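Side-chain contacts in 1-pyrroline-5-carboxylate dehydrogenase (PDB 1UZB), which probably oxidises the open-chain semialdehyde form of 1-pyrroline-5-carboxylate to glutamate with a nicotinamide cofactor, as a member of the aldehyde dehydrogenase family: residues A82-K85 against A86-T89; S261-V264 against G265-Y269; H456-W459 against A460-E463. One frame throughout, in Å; residues are numbered along the deposited sequence.

Contact 1: A82-K85 against A86-T89; sequences AAWK and AFKT
Successive backbone bonds of an α-helix tie 82-85 to 86-89: Ala86 N donates to Ala82 O, Phe87 N to Ala83 O, each at 2.9 Å, and Lys88 N reaches Trp84 O in a weak bond. On this framework the main side-chain contact is an aromatic pair three residues apart. The indole of Trp84 turns an edge of its six-membered ring toward the face of Phe87 in an offset edge-to-face arrangement, with ring centroids 5.6 Å apart and planes at 86°. The closest approach brings Trp84 CZ3 to 3.8 Å from Phe87 CD2. The two side chains run alongside each other and point the same way. The indole lies beside its own backbone N (chi1 -83°), whereas CG of Phe87 is anti to the backbone N (chi1 178°), which sets the phenyl ring alongside the indole. On the solvent-facing side a water bridges one turn, donating to Lys85 O at 2.7 Å and hydrogen-bonded to Thr89 OG1 at 2.6 Å. The helix 73-90 lays its apolar side on strand 165-180, where Ala83 and Trp84 touch Ala176 and Phe87 touches Pro173. Arg252 engages Trp84 twice, taking the NE1 hydrogen on its carbonyl oxygen and forming a cation-pi contact with the indole, while Thr203, on the neighbouring strand 203-207, is hydrogen-bonded through OG1 to Ala83 O.

Contact 2: S261-V264 against G265-Y269; sequences SLEV and GLKIY
Leu262 lays its CD1 methyl against the branch point of Leu266 one turn on, with Leu262 CD1 3.7 Å from Leu266 CG. CG of Leu262 stands anti to the backbone N (chi1 175°), which carries the isopropyl end along the helix toward its partner. Val264 and Ile268 repeat the i to i+4 spacing on another side, where Val264 CG1 meets Ile268 CD1 at 3.8 Å. On the exposed flank between the two apolar pairs, Glu263 and Lys267 run side by side with extended chains. Their salt bridge is long, OE1 of Glu263 to NZ of Lys267 measuring 3.9 Å, and a water helps to span it, accepting from Lys267 NZ at 2.8 Å and donating weakly to Glu263 OE1. Ser261 is the N-cap: its OG accepts a weak bond from Val264 N at 3.4 Å, while its carbonyl oxygen receives Gly265 N. Replacing Leu266 with alanine would probably leave the Leu262 methyl without its partner within the helix and open a gap toward Phe282 of the second subunit. Helix 262-272 is the crossover of a beta-alpha-beta unit between strands 255-259 and 284-288. Val264 and Ile268 rest on Phe258, and Ile268 also on Ile256, both of strand 255-259, whereas Leu262, Leu266 and Tyr269 pack on Phe282 of the second subunit, just ahead of that subunit's strand 284-288.

Contact 3: H456-W459 against A460-E463; sequences HLEW and ARRE
Helix 454-463, the crossover between strands 446-450 and 468-471 of a beta-alpha-beta unit, carries a salt bridge between Glu458, near its middle, and Arg461. Arg461 NE donates to Glu458 OE2 at 2.9 Å, a bent bond (135°) that meets the oxygen on its syn side, somewhat out of the carboxylate plane, with the carboxylate and guanidinium planes 32° apart. Glu458 folds back at chi2 (-57°), which brings its carboxylate alongside the arginine. A water closes the other side, donating to Glu458 OE1 at 3.0 Å and accepting from Arg461 NH2 at 2.9 Å. Arg462 bends its own guanidinium back over the helix, placing one face over Trp459 CA, 3.8 Å from Arg462 CZ. At the indole edge, in the ring plane, Glu463 CG lies 3.9 Å from Trp459 CD1. Both members of the Glu458-Arg461 bridge have further charged partners: Glu458 OE1 pairs with Arg100 of the third subunit and Arg461 NH1 with Glu168 of the second. The two arginines would probably favour an ionised Glu458, but Asp97 of the third subunit, close to OE2, works against it; the net effect is unsettled, while one charge network links three subunits.

The three contacts follow one another along the chain, each local to one helix, contact 2 including its N-cap. Contact 2 lies about 15 Å from the chain's centre, contacts 1 and 3 about 27 Å out on opposite sides. Between centres, contacts 1 and 3 are 48 Å apart, and contact 2 is 28 and 31 Å from them. Contacts 2 and 3 meet the second subunit, whereas no other chain makes a close contact with contact 1; Glu463 pairs weakly, at long range, with that subunit's Lys88. A methylpentanediol, probably from crystallisation but perhaps marking a pocket, lies about 4 Å from the Leu262 side chain; as in related dehydrogenases, this helix start probably faces the cofactor.

Contact 1: A82-K85 against A86-T89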
# COMPACT_ATOMS: atom_id res chain seq x y z
N ALA A 82 -17.90 -29.10 27.77
CA ALA A 82 -17.06 -29.52 26.66
C ALA A 82 -16.55 -28.32 25.87
O ALA A 82 -15.40 -28.29 25.44
CB ALA A 82 -17.84 -30.45 25.74
N ALA A 83 -17.41 -27.32 25.69
CA ALA A 83 -17.06 -26.12 24.94
C ALA A 83 -15.96 -25.32 25.63
O ALA A 83 -15.06 -24.79 24.97
CB ALA A 83 -18.29 -25.25 24.74
N TRP A 84 -16.02 -25.21 26.96
CA TRP A 84 -14.99 -24.47 27.67
C TRP A 84 -13.67 -25.23 27.68
O TRP A 84 -12.60 -24.64 27.58
CB TRP A 84 -15.42 -24.14 29.10
CG TRP A 84 -16.28 -22.93 29.17
CD1 TRP A 84 -17.61 -22.88 29.47
CD2 TRP A 84 -15.88 -21.58 28.91
NE1 TRP A 84 -18.07 -21.58 29.40
CE2 TRP A 84 -17.02 -20.76 29.06
CE3 TRP A 84 -14.66 -20.97 28.56
CZ2 TRP A 84 -16.99 -19.38 28.88
CZ3 TRP A 84 -14.63 -19.59 28.38
CH2 TRP A 84 -15.79 -18.81 28.54
N LYS A 85 -13.75 -26.55 27.81
CA LYS A 85 -12.55 -27.36 27.81
C LYS A 85 -11.86 -27.23 26.45
O LYS A 85 -10.64 -27.11 26.36
CB LYS A 85 -12.90 -28.82 28.10
CG LYS A 85 -11.69 -29.74 28.21
CD LYS A 85 -12.11 -31.15 28.56
CE LYS A 85 -10.90 -32.05 28.72
NZ LYS A 85 -10.01 -31.58 29.81
N ALA A 86 -12.66 -27.24 25.38
CA ALA A 86 -12.12 -27.12 24.03
C ALA A 86 -11.53 -25.74 23.80
O ALA A 86 -10.47 -25.59 23.17
CB ALA A 86 -13.22 -27.40 23.01
N PHE A 87 -12.20 -24.71 24.32
CA PHE A 87 -11.74 -23.34 24.15
C PHE A 87 -10.29 -23.16 24.61
O PHE A 87 -9.52 -22.45 23.96
CB PHE A 87 -12.64 -22.39 24.93
CG PHE A 87 -12.21 -20.95 24.87
CD1 PHE A 87 -12.30 -20.23 23.68
CD2 PHE A 87 -11.71 -20.32 26.00
CE1 PHE A 87 -11.90 -18.89 23.63
CE2 PHE A 87 -11.30 -18.98 25.96
CZ PHE A 87 -11.40 -18.27 24.77
N LYS A 88 -9.94 -23.79 25.73
CA LYS A 88 -8.59 -23.68 26.28
C LYS A 88 -7.48 -23.91 25.26
O LYS A 88 -6.45 -23.25 25.31
CB LYS A 88 -8.40 -24.64 27.46
CG LYS A 88 -9.05 -24.17 28.75
CD LYS A 88 -8.78 -25.13 29.89
CE LYS A 88 -9.33 -24.61 31.21
NZ LYS A 88 -10.80 -24.38 31.15
N THR A 89 -7.69 -24.86 24.35
CA THR A 89 -6.68 -25.15 23.34
C THR A 89 -7.03 -24.59 21.96
O THR A 89 -6.14 -24.17 21.22
CB THR A 89 -6.42 -26.67 23.21
OG1 THR A 89 -7.66 -27.36 23.00
CG2 THR A 89 -5.75 -27.19 24.47
O HOH W 1 -8.60 -28.42 25.21

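Contact 2: S261-V264 against G265-Y269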
# COMPACT_ATOMS: atom_id res chain seq x y z
N SER A 261 -37.37 -14.07 15.94
CA SER A 261 -38.40 -13.06 16.17
C SER A 261 -38.00 -11.97 17.16
O SER A 261 -37.16 -12.17 18.04
CB SER A 261 -39.68 -13.73 16.68
OG SER A 261 -39.51 -14.19 18.01
N LEU A 262 -38.63 -10.81 17.01
CA LEU A 262 -38.36 -9.68 17.88
C LEU A 262 -38.77 -10.01 19.32
O LEU A 262 -38.09 -9.63 20.27
CB LEU A 262 -39.13 -8.45 17.39
CG LEU A 262 -39.05 -7.20 18.28
CD1 LEU A 262 -37.60 -6.78 18.46
CD2 LEU A 262 -39.85 -6.08 17.64
N GLU A 263 -39.88 -10.71 19.47
CA GLU A 263 -40.36 -11.08 20.80
C GLU A 263 -39.28 -11.82 21.58
O GLU A 263 -39.01 -11.51 22.74
CB GLU A 263 -41.61 -11.96 20.69
CG GLU A 263 -42.10 -12.49 22.03
CD GLU A 263 -43.25 -13.47 21.89
OE1 GLU A 263 -43.75 -13.95 22.93
OE2 GLU A 263 -43.65 -13.77 20.74
N VAL A 264 -38.66 -12.80 20.94
CA VAL A 264 -37.61 -13.58 21.57
C VAL A 264 -36.32 -12.76 21.71
O VAL A 264 -35.64 -12.83 22.73
CB VAL A 264 -37.33 -14.87 20.78
CG1 VAL A 264 -36.19 -15.65 21.42
CG2 VAL A 264 -38.58 -15.73 20.73
N GLY A 265 -36.00 -11.99 20.68
CA GLY A 265 -34.80 -11.17 20.72
C GLY A 265 -34.80 -10.18 21.87
O GLY A 265 -33.77 -9.94 22.50
N LEU A 266 -35.95 -9.58 22.15
CA LEU A 266 -36.06 -8.63 23.25
C LEU A 266 -35.76 -9.31 24.58
O LEU A 266 -35.06 -8.77 25.43
CB LEU A 266 -37.46 -8.00 23.27
CG LEU A 266 -37.77 -7.04 22.13
CD1 LEU A 266 -39.26 -6.69 22.12
CD2 LEU A 266 -36.93 -5.77 22.27
N LYS A 267 -36.30 -10.51 24.76
CA LYS A 267 -36.08 -11.26 26.00
C LYS A 267 -34.61 -11.63 26.16
O LYS A 267 -34.06 -11.56 27.25
CB LYS A 267 -36.95 -12.52 26.02
CG LYS A 267 -38.45 -12.23 26.11
CD LYS A 267 -39.26 -13.52 26.09
CE LYS A 267 -40.75 -13.22 26.18
NZ LYS A 267 -41.58 -14.45 26.11
N ILE A 268 -33.98 -12.04 25.07
CA ILE A 268 -32.57 -12.41 25.11
C ILE A 268 -31.69 -11.21 25.45
O ILE A 268 -30.79 -11.32 26.28
CB ILE A 268 -32.13 -13.02 23.76
CG1 ILE A 268 -32.78 -14.40 23.59
CG2 ILE A 268 -30.62 -13.12 23.69
CD1 ILE A 268 -32.53 -15.03 22.24
N TYR A 269 -31.94 -10.07 24.82
CA TYR A 269 -31.14 -8.88 25.07
C TYR A 269 -31.27 -8.43 26.52
O TYR A 269 -30.29 -8.02 27.14
CB TYR A 269 -31.57 -7.76 24.13
CG TYR A 269 -30.49 -6.73 23.88
CD1 TYR A 269 -30.60 -5.44 24.38
CD2 TYR A 269 -29.37 -7.06 23.12
CE1 TYR A 269 -29.62 -4.48 24.12
CE2 TYR A 269 -28.39 -6.12 22.84
CZ TYR A 269 -28.51 -4.83 23.34
OH TYR A 269 -27.56 -3.90 23.03
O HOH W 2 -41.13 -15.86 23.74

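Contact 3: H456-W459 against A460-E463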
# COMPACT_ATOMS: atom_id res chain seq x y z
N HIS A 456 -34.11 11.00 -6.48
CA HIS A 456 -34.89 10.19 -5.55
C HIS A 456 -34.05 9.05 -4.99
O HIS A 456 -34.10 8.78 -3.79
CB HIS A 456 -36.14 9.63 -6.25
CG HIS A 456 -37.20 10.66 -6.47
ND1 HIS A 456 -38.42 10.36 -7.05
CD2 HIS A 456 -37.24 11.98 -6.18
CE1 HIS A 456 -39.16 11.45 -7.10
NE2 HIS A 456 -38.47 12.45 -6.58
N LEU A 457 -33.27 8.40 -5.85
CA LEU A 457 -32.42 7.31 -5.40
C LEU A 457 -31.39 7.80 -4.39
O LEU A 457 -31.22 7.20 -3.33
CB LEU A 457 -31.72 6.65 -6.59
CG LEU A 457 -32.60 5.96 -7.64
CD1 LEU A 457 -31.71 5.32 -8.69
CD2 LEU A 457 -33.49 4.90 -6.98
N GLU A 458 -30.71 8.90 -4.71
CA GLU A 458 -29.69 9.41 -3.80
C GLU A 458 -30.31 9.93 -2.51
O GLU A 458 -29.68 9.89 -1.45
CB GLU A 458 -28.84 10.47 -4.50
CG GLU A 458 -28.12 9.93 -5.74
CD GLU A 458 -27.21 8.74 -5.46
OE1 GLU A 458 -26.71 8.13 -6.43
OE2 GLU A 458 -26.98 8.41 -4.28
N TRP A 459 -31.54 10.42 -2.59
CA TRP A 459 -32.26 10.91 -1.42
C TRP A 459 -32.50 9.69 -0.51
O TRP A 459 -32.26 9.74 0.69
CB TRP A 459 -33.59 11.52 -1.88
CG TRP A 459 -34.45 12.13 -0.83
CD1 TRP A 459 -34.19 12.23 0.51
CD2 TRP A 459 -35.73 12.73 -1.03
NE1 TRP A 459 -35.23 12.86 1.15
CE2 TRP A 459 -36.19 13.18 0.23
CE3 TRP A 459 -36.54 12.94 -2.16
CZ2 TRP A 459 -37.43 13.82 0.39
CZ3 TRP A 459 -37.77 13.58 -1.99
CH2 TRP A 459 -38.20 14.01 -0.73
N ALA A 460 -32.96 8.60 -1.10
CA ALA A 460 -33.21 7.37 -0.35
C ALA A 460 -31.92 6.81 0.24
O ALA A 460 -31.93 6.25 1.34
CB ALA A 460 -33.86 6.34 -1.25
N ARG A 461 -30.81 6.94 -0.48
CA ARG A 461 -29.53 6.44 0.01
C ARG A 461 -29.20 7.11 1.34
O ARG A 461 -28.60 6.49 2.22
CB ARG A 461 -28.42 6.74 -1.02
CG ARG A 461 -27.02 6.27 -0.60
CD ARG A 461 -25.99 6.58 -1.69
NE ARG A 461 -26.36 5.94 -2.94
CZ ARG A 461 -25.97 4.72 -3.30
NH1 ARG A 461 -25.17 4.00 -2.51
NH2 ARG A 461 -26.41 4.19 -4.44
N ARG A 462 -29.60 8.37 1.47
CA ARG A 462 -29.33 9.13 2.68
C ARG A 462 -30.43 9.07 3.74
O ARG A 462 -30.13 9.15 4.94
CB ARG A 462 -29.09 10.61 2.34
CG ARG A 462 -28.02 10.87 1.29
CD ARG A 462 -27.70 12.36 1.19
NE ARG A 462 -28.88 13.17 0.87
CZ ARG A 462 -29.44 13.24 -0.33
NH1 ARG A 462 -28.93 12.56 -1.35
NH2 ARG A 462 -30.51 14.00 -0.52
N GLU A 463 -31.68 8.90 3.32
CA GLU A 463 -32.80 8.93 4.27
C GLU A 463 -33.72 7.73 4.45
O GLU A 463 -34.54 7.74 5.37
CB GLU A 463 -33.65 10.17 3.98
CG GLU A 463 -32.90 11.48 4.15
CD GLU A 463 -32.45 11.72 5.58
OE1 GLU A 463 -33.32 11.74 6.48
OE2 GLU A 463 -31.23 11.88 5.81
O HOH W 3 -28.03 5.48 -6.43